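Local coordinates for protein beta-n-acetylhexosaminidase (Streptococcus pneumoniae, PDB 2YLA) that hydrolyses terminal beta-linked N-acetylhexosamine residues and, as a pneumococcal virulence factor, probably trims them from host N-glycans, at residues A[245-250]-A[268-273]. The protein carries 1 engineered substitution. Residues are numbered along the deposited sequence; the frame is centred on the assembly and turned at random.
With NAG (2-acetamido-2-deoxy-beta-D-glucopyranose), chain E.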
# COMPACT_ATOMS: atom_id res chain seq x y z
N VAL A 245 -3.33 -13.59 -6.82
CA VAL A 245 -3.14 -12.16 -6.62
C VAL A 245 -4.22 -11.60 -5.70
O VAL A 245 -5.42 -11.73 -5.99
CB VAL A 245 -3.14 -11.39 -7.98
CG1 VAL A 245 -2.86 -9.91 -7.77
CG2 VAL A 245 -2.13 -12.00 -8.94
N LEU A 246 -3.80 -10.99 -4.60
CA LEU A 246 -4.71 -10.29 -3.70
C LEU A 246 -5.17 -9.01 -4.38
O LEU A 246 -4.37 -8.11 -4.65
CB LEU A 246 -4.03 -9.99 -2.36
CG LEU A 246 -4.70 -9.07 -1.34
CD1 LEU A 246 -6.00 -9.66 -0.80
CD2 LEU A 246 -3.73 -8.76 -0.21
N ILE A 247 -6.47 -8.93 -4.67
CA ILE A 247 -7.03 -7.77 -5.36
C ILE A 247 -7.37 -6.65 -4.39
O ILE A 247 -8.24 -6.78 -3.53
CB ILE A 247 -8.27 -8.15 -6.22
CG1 ILE A 247 -7.91 -9.19 -7.28
CG2 ILE A 247 -8.89 -6.91 -6.86
CD1 ILE A 247 -6.83 -8.75 -8.29
N SER A 248 -6.65 -5.54 -4.54
CA SER A 248 -6.97 -4.29 -3.87
C SER A 248 -8.06 -3.59 -4.70
O SER A 248 -7.77 -2.84 -5.63
CB SER A 248 -5.71 -3.43 -3.76
OG SER A 248 -5.99 -2.13 -3.28
N TYR A 249 -9.32 -3.87 -4.36
CA TYR A 249 -10.45 -3.38 -5.14
C TYR A 249 -10.84 -1.97 -4.71
O TYR A 249 -11.18 -1.74 -3.55
CB TYR A 249 -11.66 -4.32 -5.03
CG TYR A 249 -12.66 -4.16 -6.16
CD1 TYR A 249 -13.58 -3.12 -6.16
CD2 TYR A 249 -12.68 -5.05 -7.24
CE1 TYR A 249 -14.49 -2.96 -7.20
CE2 TYR A 249 -13.59 -4.90 -8.28
CZ TYR A 249 -14.49 -3.85 -8.25
OH TYR A 249 -15.40 -3.70 -9.27
N TRP A 250 -10.79 -1.03 -5.65
CA TRP A 250 -11.08 0.37 -5.33
C TRP A 250 -12.35 0.93 -5.99
O TRP A 250 -13.03 1.77 -5.40
CB TRP A 250 -9.86 1.27 -5.61
CG TRP A 250 -9.63 1.60 -7.05
CD1 TRP A 250 -9.04 0.81 -7.99
CD2 TRP A 250 -9.97 2.82 -7.72
NE1 TRP A 250 -8.99 1.45 -9.20
CE2 TRP A 250 -9.56 2.69 -9.06
CE3 TRP A 250 -10.58 4.01 -7.31
CZ2 TRP A 250 -9.74 3.71 -10.01
CZ3 TRP A 250 -10.77 5.03 -8.25
CH2 TRP A 250 -10.35 4.86 -9.58
N LYS A 268 -14.17 -15.87 -9.68
CA LYS A 268 -12.96 -16.46 -10.22
C LYS A 268 -11.95 -16.84 -9.13
O LYS A 268 -10.86 -17.34 -9.43
CB LYS A 268 -12.32 -15.54 -11.27
CG LYS A 268 -13.18 -15.35 -12.50
CD LYS A 268 -12.42 -15.75 -13.75
CE LYS A 268 -13.37 -16.33 -14.78
NZ LYS A 268 -12.69 -17.39 -15.59
N GLY A 269 -12.33 -16.60 -7.88
CA GLY A 269 -11.56 -17.07 -6.73
C GLY A 269 -10.77 -16.03 -5.96
O GLY A 269 -10.10 -16.36 -4.98
N TYR A 270 -10.85 -14.78 -6.39
CA TYR A 270 -10.05 -13.70 -5.80
C TYR A 270 -10.51 -13.31 -4.40
O TYR A 270 -11.71 -13.23 -4.13
CB TYR A 270 -10.04 -12.46 -6.70
CG TYR A 270 -9.19 -12.61 -7.94
CD1 TYR A 270 -7.80 -12.69 -7.85
CD2 TYR A 270 -9.77 -12.68 -9.20
CE1 TYR A 270 -7.01 -12.82 -8.98
CE2 TYR A 270 -8.99 -12.82 -10.34
CZ TYR A 270 -7.61 -12.89 -10.22
OH TYR A 270 -6.84 -13.03 -11.35
N LYS A 271 -9.54 -13.07 -3.52
CA LYS A 271 -9.78 -12.47 -2.22
C LYS A 271 -9.45 -10.97 -2.30
O LYS A 271 -8.58 -10.56 -3.08
CB LYS A 271 -8.99 -13.19 -1.11
CG LYS A 271 -7.45 -13.15 -1.21
CD LYS A 271 -6.86 -14.25 -2.12
CE LYS A 271 -6.52 -13.71 -3.51
NZ LYS A 271 -6.57 -14.75 -4.57
N PHE A 272 -10.15 -10.17 -1.51
CA PHE A 272 -10.06 -8.71 -1.62
C PHE A 272 -9.38 -8.02 -0.45
O PHE A 272 -9.53 -8.44 0.69
CB PHE A 272 -11.45 -8.09 -1.80
CG PHE A 272 -12.13 -8.45 -3.08
CD1 PHE A 272 -11.57 -8.07 -4.30
CD2 PHE A 272 -13.33 -9.15 -3.07
CE1 PHE A 272 -12.21 -8.41 -5.50
CE2 PHE A 272 -13.97 -9.47 -4.26
CZ PHE A 272 -13.40 -9.10 -5.47
N LEU A 273 -8.64 -6.96 -0.76
CA LEU A 273 -8.32 -5.94 0.23
C LEU A 273 -9.22 -4.77 -0.11
O LEU A 273 -9.01 -4.09 -1.12
CB LEU A 273 -6.85 -5.53 0.17
CG LEU A 273 -6.39 -4.49 1.20
CD1 LEU A 273 -6.49 -5.02 2.63
CD2 LEU A 273 -4.97 -4.04 0.91
C1 NAG E . -7.45 6.98 -8.81
C2 NAG E . -6.01 6.41 -8.95
C3 NAG E . -4.95 7.06 -8.05
C4 NAG E . -5.43 8.40 -7.51
C5 NAG E . -6.73 8.18 -6.76
C6 NAG E . -7.22 9.45 -6.08
C7 NAG E . -6.21 4.20 -7.76
C8 NAG E . -6.03 2.73 -7.96
N2 NAG E . -5.94 4.96 -8.83
O3 NAG E . -3.76 7.25 -8.78
O4 NAG E . -4.43 8.95 -6.68
O5 NAG E . -7.76 7.71 -7.62
O6 NAG E . -7.70 10.37 -7.04
O7 NAG E . -6.59 4.62 -6.66
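Ile247 runs alongside Phe272 and crosses Tyr270 obliquely, touching both rings. Its CB lies 3.8 Å from Phe272 CD1, and CG2 leans on the CD1–CE1 side of the same ring. CG1, set anti to the carbonyl carbon (chi1 -60°), is carried the other way, 3.5 Å from Tyr270 CD1. CD1 ends the branch above one face of the Tyr270 ring, offset toward its rim. The main chain of Ile247 is gripped on both its polar atoms: its N donates to Lys271 O (3.1 Å), while its O accepts a hydrogen bond from Leu273 N at 2.8 Å. The same O sits near the plane of the Phe272 ring, at its edge. Farther along, Tyr249 CD2 meets Phe272 CE1 at 3.8 Å, the two rings inclined at 81°; Leu265 of helix 262-267 packs on Ile247, Tyr249 and Phe272. The next residue, Trp250, lays one face of its indole against the acetamido methyl of the bound sugar, with NE1 3.5 Å from NAG C8, and NE1 donates a hydrogen bond to Asp229 OD1. These are neighbouring parallel strands of a beta-alpha-beta unit in the TIM barrel of a family 20 glycoside hydrolase, with the sugar beyond the C-terminal end of strand 246-249.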